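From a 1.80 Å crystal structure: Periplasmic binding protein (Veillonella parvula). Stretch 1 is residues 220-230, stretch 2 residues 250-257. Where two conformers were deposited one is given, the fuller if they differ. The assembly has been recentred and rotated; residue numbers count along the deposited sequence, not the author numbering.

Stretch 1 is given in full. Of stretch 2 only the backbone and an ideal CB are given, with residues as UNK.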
ATOM      1  N   GLN A 220     -17.374 -15.570   4.949  0.51 34.71           N
ATOM      2  CA  GLN A 220     -17.685 -14.170   4.674  0.51 29.97           C
ATOM      3  C   GLN A 220     -16.577 -13.547   3.834  0.51 24.28           C
ATOM      4  O   GLN A 220     -15.435 -14.002   3.880  0.51 25.87           O
ATOM      5  CB  GLN A 220     -17.787 -13.388   5.985  0.51 27.75           C
ATOM      6  CG  GLN A 220     -19.034 -13.642   6.804  0.51 32.08           C
ATOM      7  CD  GLN A 220     -19.084 -12.750   8.027  0.51 33.70           C
ATOM      8  OE1 GLN A 220     -19.882 -11.816   8.097  0.51 37.22           O
ATOM      9  NE2 GLN A 220     -18.215 -13.025   8.993  0.51 34.57           N
ATOM     10  N   PRO A 221     -16.902 -12.497   3.065  1.00 19.15           N
ATOM     11  CA  PRO A 221     -15.813 -11.832   2.336  1.00 24.94           C
ATOM     12  C   PRO A 221     -14.979 -10.934   3.254  1.00 26.34           C
ATOM     13  O   PRO A 221     -15.508 -10.367   4.217  1.00 27.14           O
ATOM     14  CB  PRO A 221     -16.558 -10.991   1.292  1.00 18.20           C
ATOM     15  CG  PRO A 221     -17.850 -10.672   1.938  1.00 18.52           C
ATOM     16  CD  PRO A 221     -18.213 -11.876   2.787  1.00 18.85           C
ATOM     17  N   PHE A 222     -13.685 -10.835   2.965  1.00 18.12           N
ATOM     18  CA  PHE A 222     -12.783  -9.915   3.649  1.00 17.98           C
ATOM     19  C   PHE A 222     -12.602  -8.747   2.703  1.00 22.47           C
ATOM     20  O   PHE A 222     -12.263  -8.938   1.526  1.00 22.53           O
ATOM     21  CB  PHE A 222     -11.450 -10.624   3.894  1.00 20.92           C
ATOM     22  CG  PHE A 222     -10.537  -9.918   4.861  1.00 24.53           C
ATOM     23  CD1 PHE A 222     -10.810  -9.915   6.224  1.00 25.04           C
ATOM     24  CD2 PHE A 222      -9.381  -9.295   4.409  1.00 26.28           C
ATOM     25  CE1 PHE A 222      -9.953  -9.283   7.121  1.00 27.51           C
ATOM     26  CE2 PHE A 222      -8.520  -8.655   5.297  1.00 24.74           C
ATOM     27  CZ  PHE A 222      -8.807  -8.648   6.654  1.00 26.54           C
ATOM     28  N   THR A 223     -12.823  -7.535   3.201  1.00 17.91           N
ATOM     29  CA  THR A 223     -12.939  -6.383   2.316  1.00 16.47           C
ATOM     30  C   THR A 223     -12.405  -5.089   2.935  1.00 16.46           C
ATOM     31  O   THR A 223     -12.053  -5.049   4.114  1.00 14.85           O
ATOM     32  CB  THR A 223     -14.402  -6.199   1.902  1.00 15.52           C
ATOM     33  OG1 THR A 223     -14.504  -5.183   0.899  1.00 16.06           O
ATOM     34  CG2 THR A 223     -15.246  -5.808   3.106  1.00 17.52           C
ATOM     35  N   ALA A 224     -12.319  -4.030   2.130  1.00 14.68           N
ATOM     36  CA  ALA A 224     -11.825  -2.751   2.632  1.00 13.66           C
ATOM     37  C   ALA A 224     -12.994  -1.846   3.019  1.00 17.29           C
ATOM     38  O   ALA A 224     -14.024  -1.803   2.329  1.00 15.34           O
ATOM     39  CB  ALA A 224     -10.938  -2.071   1.586  1.00 16.39           C
ATOM     40  N   PHE A 225     -12.842  -1.122   4.124  1.00 18.63           N
ATOM     41  CA  PHE A 225     -13.911  -0.238   4.600  1.00 16.57           C
ATOM     42  C   PHE A 225     -13.516   1.229   4.498  1.00 19.37           C
ATOM     43  O   PHE A 225     -13.994   1.947   3.618  1.00 22.58           O
ATOM     44  CB  PHE A 225     -14.345  -0.606   6.037  1.00 13.00           C
ATOM     45  CG  PHE A 225     -15.128  -1.904   6.118  1.00 17.16           C
ATOM     46  CD1 PHE A 225     -16.520  -1.895   6.190  1.00 17.41           C
ATOM     47  CD2 PHE A 225     -14.472  -3.131   6.117  1.00 18.44           C
ATOM     48  CE1 PHE A 225     -17.250  -3.097   6.272  1.00 17.14           C
ATOM     49  CE2 PHE A 225     -15.192  -4.328   6.188  1.00 20.51           C
ATOM     50  CZ  PHE A 225     -16.581  -4.308   6.258  1.00 22.75           C
ATOM     51  N   GLU A 226     -12.648   1.672   5.396  1.00 14.81           N
ATOM     52  CA  GLU A 226     -12.263   3.082   5.421  1.00 18.20           C
ATOM     53  C   GLU A 226     -10.767   3.231   5.206  1.00 17.17           C
ATOM     54  O   GLU A 226     -10.025   2.253   5.263  1.00 21.79           O
ATOM     55  CB  GLU A 226     -12.666   3.737   6.757  1.00 16.80           C
ATOM     56  CG  GLU A 226     -14.174   3.670   7.080  1.00 24.17           C
ATOM     57  CD  GLU A 226     -15.076   4.350   6.050  1.00 21.90           C
ATOM     58  OE1 GLU A 226     -14.571   5.110   5.189  1.00 24.90           O
ATOM     59  OE2 GLU A 226     -16.315   4.134   6.101  1.00 19.95           O
ATOM     60  N   GLY A 227     -10.317   4.453   4.942  1.00 16.98           N
ATOM     61  CA  GLY A 227      -8.893   4.697   4.853  1.00 15.35           C
ATOM     62  C   GLY A 227      -8.349   4.705   3.440  1.00 18.13           C
ATOM     63  O   GLY A 227      -9.063   4.985   2.476  1.00 12.54           O
ATOM     64  N   TYR A 228      -7.074   4.368   3.320  1.00 12.62           N
ATOM     65  CA  TYR A 228      -6.332   4.604   2.091  1.00 15.37           C
ATOM     66  C   TYR A 228      -7.004   4.073   0.822  1.00 15.32           C
ATOM     67  O   TYR A 228      -7.180   4.815  -0.156  1.00 15.59           O
ATOM     68  CB  TYR A 228      -4.915   4.041   2.226  1.00 15.45           C
ATOM     69  CG  TYR A 228      -3.999   4.485   1.127  1.00 13.00           C
ATOM     70  CD1 TYR A 228      -3.349   5.709   1.202  1.00 13.51           C
ATOM     71  CD2 TYR A 228      -3.787   3.687   0.010  1.00 17.61           C
ATOM     72  CE1 TYR A 228      -2.498   6.126   0.198  1.00 14.15           C
ATOM     73  CE2 TYR A 228      -2.933   4.091  -1.002  1.00 17.05           C
ATOM     74  CZ  TYR A 228      -2.294   5.310  -0.896  1.00 18.71           C
ATOM     75  OH  TYR A 228      -1.452   5.723  -1.899  1.00 19.52           O
ATOM     76  N   THR A 229      -7.381   2.796   0.818  1.00 11.83           N
ATOM     77  CA  THR A 229      -7.920   2.183  -0.393  1.00 14.44           C
ATOM     78  C   THR A 229      -9.194   2.905  -0.833  1.00 13.60           C
ATOM     79  O   THR A 229      -9.390   3.197  -2.018  1.00 12.78           O
ATOM     80  CB  THR A 229      -8.231   0.690  -0.177  1.00 11.43           C
ATOM     81  OG1 THR A 229      -7.013  -0.018   0.107  1.00 16.39           O
ATOM     82  CG2 THR A 229      -8.884   0.092  -1.425  1.00 13.12           C
ATOM     83  N   THR A 230     -10.056   3.207   0.127  1.00 12.91           N
ATOM     84  CA  THR A 230     -11.289   3.923  -0.167  1.00 11.22           C
ATOM     85  C   THR A 230     -10.994   5.312  -0.712  1.00 19.83           C
ATOM     86  O   THR A 230     -11.583   5.745  -1.707  1.00 11.26           O
ATOM     87  CB  THR A 230     -12.124   4.042   1.110  1.00 14.84           C
ATOM     88  OG1 THR A 230     -12.614   2.740   1.451  1.00 15.32           O
ATOM     89  CG2 THR A 230     -13.294   4.997   0.908  1.00 13.10           C
ATOM     90  N   UNK A 250      -9.452  -0.337   8.194  1.00 16.53           N
ATOM     91  CA  UNK A 250      -8.986  -0.454   6.822  1.00 17.04           C
ATOM     92  C   UNK A 250      -9.549  -1.725   6.185  1.00 19.84           C
ATOM     93  O   UNK A 250     -10.048  -1.684   5.066  1.00 19.82           O
ATOM     94  CB  UNK A 250      -7.457  -0.456   6.771  1.00 17.04           C
ATOM     95  N   UNK A 251      -9.452  -2.845   6.908  1.00 18.10           N
ATOM     96  CA  UNK A 251      -9.858  -4.165   6.399  1.00 19.02           C
ATOM     97  C   UNK A 251     -10.550  -4.980   7.486  1.00 17.95           C
ATOM     98  O   UNK A 251     -10.117  -4.970   8.631  1.00 21.10           O
ATOM     99  CB  UNK A 251      -8.646  -4.931   5.866  1.00 19.02           C
ATOM    100  N   UNK A 252     -11.598  -5.710   7.116  1.00 17.62           N
ATOM    101  CA  UNK A 252     -12.288  -6.580   8.064  1.00 19.06           C
ATOM    102  C   UNK A 252     -13.234  -7.469   7.301  1.00 18.63           C
ATOM    103  O   UNK A 252     -13.436  -7.291   6.105  1.00 17.19           O
ATOM    104  CB  UNK A 252     -13.038  -5.773   9.126  1.00 19.06           C
ATOM    105  N   UNK A 253     -13.837  -8.411   8.006  1.00 20.07           N
ATOM    106  CA  UNK A 253     -14.849  -9.255   7.400  1.00 23.80           C
ATOM    107  C   UNK A 253     -16.126  -8.461   7.162  1.00 22.09           C
ATOM    108  O   UNK A 253     -16.525  -7.659   8.001  1.00 27.82           O
ATOM    109  CB  UNK A 253     -15.131 -10.474   8.281  1.00 23.80           C
ATOM    110  N   UNK A 254     -16.755  -8.681   6.013  1.00 21.33           N
ATOM    111  CA  UNK A 254     -18.051  -8.087   5.717  1.00 20.33           C
ATOM    112  C   UNK A 254     -19.086  -9.201   5.628  1.00 26.49           C
ATOM    113  O   UNK A 254     -18.760 -10.373   5.823  1.00 31.02           O
ATOM    114  CB  UNK A 254     -18.005  -7.274   4.422  1.00 20.33           C
ATOM    115  N   UNK A 255     -20.331  -8.824   5.342  0.53 24.26           N
ATOM    116  CA  UNK A 255     -21.394  -9.785   5.079  0.53 23.60           C
ATOM    117  C   UNK A 255     -21.804  -9.672   3.620  0.53 20.96           C
ATOM    118  O   UNK A 255     -21.867  -8.565   3.078  0.53 16.28           O
ATOM    119  CB  UNK A 255     -22.591  -9.555   6.003  0.53 23.60           C
ATOM    120  N   UNK A 256     -22.066 -10.807   2.976  1.00 19.57           N
ATOM    121  CA  UNK A 256     -22.563 -10.785   1.607  1.00 16.82           C
ATOM    122  C   UNK A 256     -23.902 -10.041   1.521  1.00 16.42           C
ATOM    123  O   UNK A 256     -24.188  -9.424   0.509  1.00 18.66           O
ATOM    124  CB  UNK A 256     -22.713 -12.212   1.076  1.00 16.82           C
ATOM    125  N   UNK A 257     -24.713 -10.115   2.576  1.00 16.95           N
ATOM    126  CA  UNK A 257     -25.993  -9.387   2.615  1.00 23.40           C
ATOM    127  C   UNK A 257     -25.777  -7.909   2.341  1.00 23.91           C
ATOM    128  O   UNK A 257     -26.538  -7.286   1.598  1.00 18.51           O
ATOM    129  CB  UNK A 257     -26.682  -9.572   3.969  1.00 23.40           C
TER

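The two stretches run antiparallel, their strand axes 4.7 Å apart at closest approach, and the backbone sets most of the terms before any side chain is chosen.

Position 250 has helical backbone angles and a CA-to-CB bond that points away overall, its ideal CB 4.0 Å from Glu-226 O. The carbonyl does the work here: O of 250 accepts from Phe-225 N at 3.0 Å, and water 1 donates both to it and to Glu-226 O. Many small or medium side chains would suit. The residue is Thr-250, in the p rotamer.

At 251 the backbone is extended and pairs with Ala-224 in a non-hydrogen-bonded bridge. The CB lies on the face that carries Phe-222 and Ala-224, 3.8 Å from Phe-222 CE2. Ala-224 offers only a methyl, so there is room above it for something broad and flat; a large aliphatic or any aromatic residue would be reasonable. Trp-251 takes the place. Its indole lies over the methyl, with Ala-224 CB 3.8 Å from the centroid of the six-membered ring of Trp-251 and 13° off the normal, a CH-pi contact. Its CB meets Phe-222 CE2 at 3.7 Å.

Position 252 makes the hydrogen-bonded pair with Thr-223: its N donates to Thr-223 O at 3.1 Å, and Thr-223 N donates to its O at 3.0 Å. The CB turns to the other face, 3.9 Å from Phe-225 CE2. Alanine, valine or threonine could all be considered beside that ring. The residue is Ala-252, whose methyl CB packs against Phe-225 CE2 at 3.9 Å.

Position 253 returns to the face of Phe-222, opposite that residue in a non-hydrogen-bonded bridge. Its CB is 4.1 Å from Gln-220 NE2 and 4.8 Å from Phe-222 CD1, but stretch 1 presents no charge there. A long, flexible chain with an apolar stem fits, and so would a mid-sized aliphatic. Lys-253 supplies the stem: its CD is 3.4 Å from Gln-220 NE2, and its CG 4.2 Å from Phe-222 CD1.

At 254 the N donates an almost straight bond to Pro-221 O, 2.8 Å long. A CB would point toward stretch 1, tight at 3.4 Å from Thr-223 CG2 and 3.8 Å from Phe-225 CZ. Glycine or, with some crowding, alanine is the likely choice; Gly-254 leaves its CA 4.1 Å from Phe-225 CZ, at the edge of that ring.

Position 255 points away overall, yet its CB is 4.1 Å from Gln-220 OE1, an acceptor that invites a short donor: serine, threonine or asparagine. Ser-255 donates from OG to Gln-220 OE1 at 3.2 Å. It holds the N-cap position without a capping bond.

Position 256 begins a helix, with CB sideways and 4.8 Å from Pro-221 CD. A long apolar or aromatic side chain could reach the proline. Trp-256 does, its five-membered ring centroid 3.7 Å from Pro-221 CD and nearly under it.

Position 257 finds nothing of stretch 1 near its CB, so polar residues suit; it is Glu-257.

Stretch 2, residues 250-257: TWAKGSWE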
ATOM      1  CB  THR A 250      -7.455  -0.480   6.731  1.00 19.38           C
ATOM      2  OG1 THR A 250      -6.938  -1.418   7.679  1.00 19.55           O
ATOM      3  CG2 THR A 250      -6.873   0.893   7.025  1.00 22.89           C
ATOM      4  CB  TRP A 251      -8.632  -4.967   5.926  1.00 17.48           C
ATOM      5  CG  TRP A 251      -7.854  -4.305   4.817  1.00 24.62           C
ATOM      6  CD1 TRP A 251      -6.810  -3.428   4.953  1.00 17.95           C
ATOM      7  CD2 TRP A 251      -8.069  -4.457   3.401  1.00 15.27           C
ATOM      8  NE1 TRP A 251      -6.363  -3.030   3.710  1.00 18.75           N
ATOM      9  CE2 TRP A 251      -7.118  -3.649   2.743  1.00 21.43           C
ATOM     10  CE3 TRP A 251      -8.961  -5.214   2.629  1.00 15.11           C
ATOM     11  CZ2 TRP A 251      -7.039  -3.569   1.345  1.00 20.00           C
ATOM     12  CZ3 TRP A 251      -8.884  -5.131   1.246  1.00 19.22           C
ATOM     13  CH2 TRP A 251      -7.923  -4.315   0.618  1.00 16.22           C
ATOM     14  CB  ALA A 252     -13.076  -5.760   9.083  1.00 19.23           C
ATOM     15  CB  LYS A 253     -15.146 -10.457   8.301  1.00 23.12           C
ATOM     16  CG  LYS A 253     -14.196 -11.633   8.115  1.00 39.78           C
ATOM     17  CD  LYS A 253     -14.904 -12.957   8.414  1.00 53.27           C
ATOM     18  CE  LYS A 253     -14.025 -14.161   8.083  1.00 55.31           C
ATOM     19  NZ  LYS A 253     -12.830 -14.222   8.964  1.00 61.78           N
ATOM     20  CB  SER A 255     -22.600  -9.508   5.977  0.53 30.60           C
ATOM     21  OG  SER A 255     -22.334  -9.886   7.317  0.53 32.20           O
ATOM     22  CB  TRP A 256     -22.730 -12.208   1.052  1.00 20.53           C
ATOM     23  CG  TRP A 256     -21.437 -12.899   0.640  1.00 22.45           C
ATOM     24  CD1 TRP A 256     -20.969 -14.099   1.099  1.00 28.93           C
ATOM     25  CD2 TRP A 256     -20.466 -12.435  -0.318  1.00 21.98           C
ATOM     26  NE1 TRP A 256     -19.767 -14.407   0.490  1.00 27.56           N
ATOM     27  CE2 TRP A 256     -19.438 -13.398  -0.377  1.00 24.49           C
ATOM     28  CE3 TRP A 256     -20.364 -11.287  -1.116  1.00 17.03           C
ATOM     29  CZ2 TRP A 256     -18.332 -13.262  -1.214  1.00 20.91           C
ATOM     30  CZ3 TRP A 256     -19.261 -11.152  -1.943  1.00 19.78           C
ATOM     31  CH2 TRP A 256     -18.262 -12.131  -1.986  1.00 22.51           C
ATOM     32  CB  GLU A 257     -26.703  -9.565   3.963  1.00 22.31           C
ATOM     33  CG  GLU A 257     -27.368 -10.919   4.122  1.00 25.60           C
ATOM     34  CD  GLU A 257     -26.364 -12.048   4.298  1.00 39.30           C
ATOM     35  OE1 GLU A 257     -25.237 -11.779   4.779  1.00 43.04           O
ATOM     36  OE2 GLU A 257     -26.696 -13.206   3.949  1.00 32.09           O
TER
HETATM   37  O   HOH W   1      -9.192   0.450   3.439  1.00 20.50           O
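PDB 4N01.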